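Local atomic coordinates of amino Transferase (Eubacterium rectale, PDB entry 3ELE), a protein that probably transfers amino groups between amino acids and keto acids using bound pyridoxal-5'-phosphate, as other class I and II aminotransferases do. Residues A[103-117]-A[276-289]. Residues are numbered along the deposited sequence; the frame is centred on the assembly and turned at random.
With PLP (pyridoxal-5'-phosphate), chain E.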
# COMPACT_ATOMS: atom_id res chain seq x y z
N TYR A 103 2.00 9.47 10.75
CA TYR A 103 2.07 8.06 10.31
C TYR A 103 2.35 8.12 8.81
O TYR A 103 1.51 8.62 8.07
CB TYR A 103 0.77 7.32 10.62
CG TYR A 103 0.76 5.86 10.25
CD1 TYR A 103 0.47 5.45 8.96
CD2 TYR A 103 1.03 4.87 11.18
CE1 TYR A 103 0.46 4.12 8.59
CE2 TYR A 103 1.03 3.54 10.82
CZ TYR A 103 0.73 3.16 9.52
OH TYR A 103 0.72 1.84 9.13
N MSE A 104 3.51 7.63 8.37
CA MSE A 104 3.90 7.71 6.96
C MSE A 104 3.16 6.65 6.14
O MSE A 104 3.13 5.48 6.53
CB MSE A 104 5.41 7.57 6.77
CG MSE A 104 6.26 8.57 7.60
SE MSE A 104 5.74 10.42 7.40
CE MSE A 104 6.19 10.65 5.54
N THR A 105 2.58 7.08 5.03
CA THR A 105 1.74 6.24 4.18
C THR A 105 2.23 6.22 2.73
O THR A 105 3.12 6.98 2.35
CB THR A 105 0.27 6.72 4.19
OG1 THR A 105 0.19 8.03 3.61
CG2 THR A 105 -0.33 6.71 5.60
N MSE A 106 1.62 5.35 1.95
CA MSE A 106 1.91 5.16 0.54
C MSE A 106 0.94 5.95 -0.32
O MSE A 106 0.23 5.39 -1.16
CB MSE A 106 1.90 3.66 0.25
CG MSE A 106 2.98 2.94 1.10
SE MSE A 106 3.25 1.15 0.60
CE MSE A 106 1.62 0.51 1.22
N GLY A 107 0.93 7.27 -0.10
CA GLY A 107 0.06 8.20 -0.81
C GLY A 107 -1.25 8.48 -0.10
O GLY A 107 -1.57 7.84 0.92
N ALA A 108 -1.97 9.46 -0.64
CA ALA A 108 -3.25 9.91 -0.12
C ALA A 108 -4.34 8.84 -0.14
O ALA A 108 -5.15 8.83 0.75
CB ALA A 108 -3.73 11.16 -0.87
N ALA A 109 -4.36 7.97 -1.15
CA ALA A 109 -5.34 6.85 -1.20
C ALA A 109 -5.15 5.92 -0.01
O ALA A 109 -6.12 5.39 0.51
CB ALA A 109 -5.23 6.06 -2.49
N ALA A 110 -3.90 5.71 0.39
CA ALA A 110 -3.59 4.89 1.56
C ALA A 110 -4.00 5.63 2.85
O ALA A 110 -4.56 5.03 3.74
CB ALA A 110 -2.11 4.52 1.58
N SER A 111 -3.76 6.94 2.91
CA SER A 111 -4.11 7.77 4.08
C SER A 111 -5.61 7.77 4.31
O SER A 111 -6.07 7.53 5.43
CB SER A 111 -3.60 9.22 3.91
OG SER A 111 -2.18 9.30 3.85
N LEU A 112 -6.38 7.99 3.25
CA LEU A 112 -7.87 7.98 3.32
C LEU A 112 -8.39 6.61 3.73
O LEU A 112 -9.22 6.53 4.65
CB LEU A 112 -8.47 8.40 1.97
CG LEU A 112 -8.21 9.87 1.59
CD1 LEU A 112 -8.52 10.12 0.12
CD2 LEU A 112 -9.01 10.82 2.49
N SER A 113 -7.86 5.55 3.09
CA SER A 113 -8.25 4.17 3.40
C SER A 113 -8.06 3.86 4.88
O SER A 113 -9.00 3.36 5.55
CB SER A 113 -7.49 3.17 2.51
OG SER A 113 -7.82 3.34 1.14
N ILE A 114 -6.88 4.20 5.41
CA ILE A 114 -6.54 4.05 6.84
C ILE A 114 -7.54 4.77 7.74
O ILE A 114 -7.97 4.20 8.73
CB ILE A 114 -5.09 4.58 7.16
CG1 ILE A 114 -4.05 3.62 6.61
CG2 ILE A 114 -4.86 4.73 8.65
CD1 ILE A 114 -2.67 4.20 6.58
N CYS A 115 -7.90 6.01 7.39
CA CYS A 115 -8.87 6.80 8.18
C CYS A 115 -10.27 6.17 8.24
O CYS A 115 -10.84 6.06 9.32
CB CYS A 115 -8.97 8.25 7.71
SG CYS A 115 -7.48 9.22 8.06
N PHE A 116 -10.81 5.75 7.10
CA PHE A 116 -12.14 5.13 7.08
C PHE A 116 -12.11 3.76 7.75
O PHE A 116 -13.03 3.42 8.52
CB PHE A 116 -12.71 5.03 5.67
CG PHE A 116 -12.78 6.34 4.93
CD1 PHE A 116 -13.44 7.44 5.49
CD2 PHE A 116 -12.24 6.46 3.65
CE1 PHE A 116 -13.52 8.67 4.78
CE2 PHE A 116 -12.32 7.67 2.94
CZ PHE A 116 -12.96 8.77 3.50
N ARG A 117 -11.04 3.00 7.50
CA ARG A 117 -10.84 1.68 8.13
C ARG A 117 -10.73 1.80 9.66
O ARG A 117 -11.35 1.03 10.39
CB ARG A 117 -9.62 0.99 7.53
CG ARG A 117 -9.39 -0.46 7.94
CD ARG A 117 -10.62 -1.34 7.72
NE ARG A 117 -10.33 -2.76 7.91
CZ ARG A 117 -9.94 -3.63 6.97
NH1 ARG A 117 -9.79 -3.26 5.70
NH2 ARG A 117 -9.72 -4.90 7.30
N VAL A 276 -5.20 3.84 13.68
CA VAL A 276 -4.52 4.23 12.44
C VAL A 276 -3.44 3.19 12.11
O VAL A 276 -3.50 2.59 11.05
CB VAL A 276 -4.01 5.68 12.51
CG1 VAL A 276 -3.04 6.02 11.32
CG2 VAL A 276 -5.23 6.63 12.54
N CYS A 277 -2.51 2.93 13.04
CA CYS A 277 -1.50 1.84 12.88
C CYS A 277 -2.12 0.47 12.56
O CYS A 277 -1.66 -0.22 11.64
CB CYS A 277 -0.62 1.70 14.12
SG CYS A 277 0.38 3.17 14.46
N GLY A 278 -3.15 0.09 13.30
CA GLY A 278 -3.87 -1.16 13.05
C GLY A 278 -4.53 -1.24 11.68
O GLY A 278 -4.50 -2.29 11.05
N ALA A 279 -5.12 -0.14 11.23
CA ALA A 279 -5.75 -0.05 9.91
C ALA A 279 -4.69 -0.22 8.81
O ALA A 279 -4.90 -0.98 7.87
CB ALA A 279 -6.52 1.27 9.75
N GLY A 280 -3.54 0.45 8.99
CA GLY A 280 -2.42 0.34 8.06
C GLY A 280 -1.98 -1.10 7.95
O GLY A 280 -1.86 -1.63 6.85
N ARG A 281 -1.80 -1.74 9.11
CA ARG A 281 -1.45 -3.16 9.18
C ARG A 281 -2.48 -4.07 8.47
O ARG A 281 -2.10 -4.93 7.65
CB ARG A 281 -1.28 -3.56 10.63
CG ARG A 281 -0.68 -4.92 10.85
CD ARG A 281 -0.49 -5.15 12.32
NE ARG A 281 -0.17 -6.54 12.61
CZ ARG A 281 0.01 -7.04 13.83
NH1 ARG A 281 -0.17 -6.32 14.92
NH2 ARG A 281 0.32 -8.32 13.96
N ALA A 282 -3.77 -3.85 8.77
CA ALA A 282 -4.89 -4.63 8.18
C ALA A 282 -5.01 -4.52 6.65
O ALA A 282 -5.50 -5.45 5.99
CB ALA A 282 -6.21 -4.20 8.79
N LEU A 283 -4.59 -3.37 6.11
CA LEU A 283 -4.63 -3.08 4.67
C LEU A 283 -3.42 -3.63 3.92
O LEU A 283 -3.32 -3.42 2.72
CB LEU A 283 -4.77 -1.57 4.44
CG LEU A 283 -6.14 -0.97 4.85
CD1 LEU A 283 -6.02 0.53 5.07
CD2 LEU A 283 -7.19 -1.26 3.79
N GLY A 284 -2.52 -4.31 4.61
CA GLY A 284 -1.33 -4.90 4.03
C GLY A 284 -0.14 -3.97 3.92
O GLY A 284 0.78 -4.28 3.17
N TYR A 285 -0.15 -2.85 4.65
CA TYR A 285 0.94 -1.86 4.58
C TYR A 285 1.97 -2.24 5.63
O TYR A 285 1.60 -2.57 6.75
CB TYR A 285 0.47 -0.42 4.84
CG TYR A 285 -0.72 0.08 4.07
CD1 TYR A 285 -0.98 -0.33 2.76
CD2 TYR A 285 -1.56 1.07 4.60
CE1 TYR A 285 -2.09 0.19 2.04
CE2 TYR A 285 -2.66 1.58 3.87
CZ TYR A 285 -2.90 1.12 2.57
OH TYR A 285 -3.93 1.56 1.78
N VAL A 286 3.25 -2.22 5.26
CA VAL A 286 4.35 -2.54 6.20
C VAL A 286 5.09 -1.24 6.56
O VAL A 286 5.36 -0.99 7.74
CB VAL A 286 5.26 -3.63 5.65
CG1 VAL A 286 6.44 -3.88 6.58
CG2 VAL A 286 4.45 -4.89 5.44
N CYS A 287 5.41 -0.44 5.55
CA CYS A 287 5.94 0.90 5.74
C CYS A 287 5.95 1.66 4.41
O CYS A 287 5.91 1.02 3.35
CB CYS A 287 7.38 0.87 6.29
SG CYS A 287 8.66 0.17 5.21
N ALA A 288 6.02 3.00 4.47
CA ALA A 288 6.14 3.83 3.27
C ALA A 288 7.50 3.55 2.66
O ALA A 288 8.41 3.14 3.39
CB ALA A 288 6.01 5.31 3.60
N PRO A 289 7.66 3.75 1.32
CA PRO A 289 8.95 3.46 0.72
C PRO A 289 10.12 4.22 1.38
O PRO A 289 10.14 5.47 1.44
CB PRO A 289 8.75 3.85 -0.75
CG PRO A 289 7.30 3.72 -0.97
CD PRO A 289 6.71 4.23 0.30
N1 PLP E . -7.55 13.19 -3.23
C2 PLP E . -7.90 13.96 -4.34
C2A PLP E . -8.97 14.99 -4.20
C3 PLP E . -7.24 13.77 -5.57
O3 PLP E . -7.57 14.53 -6.67
C4 PLP E . -6.24 12.78 -5.70
C4A PLP E . -5.90 12.35 -7.12
O4A PLP E . -6.57 11.47 -7.67
C5 PLP E . -5.89 12.01 -4.55
C6 PLP E . -6.56 12.22 -3.31
C5A PLP E . -4.86 10.91 -4.58
O4P PLP E . -3.57 11.34 -4.25
P PLP E . -2.43 10.21 -4.12
O1P PLP E . -1.45 10.60 -3.05
O2P PLP E . -1.66 10.14 -5.40
O3P PLP E . -3.00 8.86 -3.80
O HOH W 1 0.78 0.01 10.95
O HOH W 2 5.56 4.00 7.06
O HOH W 3 -7.76 -5.02 4.73
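Helix 108-117 meets helix 276-282 where Ile114 lies against Val276 and Ala279, the axes 8.4 Å apart at closest and inclined at 114°. Ile114 uses both branches: CG2 presses on Val276 CG1 at 3.5 Å, tight for two carbons, while its other branch, CG1, approaches the edge of the Tyr285 ring near its plane, 3.7 Å from Tyr285 CE2. The hydroxyl end of that ring rests on Ala110, with Tyr285 OH 3.4 Å from Ala110 CA, and makes a weak hydrogen bond to Leu283 O of the second subunit. Tyr103 has CG anti to its own N (chi1 -178°), which carries the ring toward helix 276-282. Val276 CG1 lies over one ring face, Cys277 SG stands obliquely to the ring, 3.7 Å from Tyr103 CE2, and Tyr103 OH comes close to Gly280 CA, where the lack of a side chain makes room for it. A water hydrogen-bonded to both Tyr103 OH and Cys277 O bridges the two segments. Strand 103-105, at the margin of the seven-stranded mixed sheet of the fold-type I aminotransferase large domain, runs through Gly107 into helix 108-117, whose first turn grips the cofactor phosphate: Ala108 N donates to O1P of pyridoxal-5'-phosphate at 2.7 Å and Ala109 N to O3P. Beyond the Schellman motif at Gly284, Ala288 packs its CB on Met104 CB and Thr105 O, and selenomethionine Met106 lays CG against Pro289 CD. Arg117 bends at chi2 (53°), so that Ala282 CB sits over one face of its guanidinium, toward the rim, and NH1 shares a water with Ala282 O.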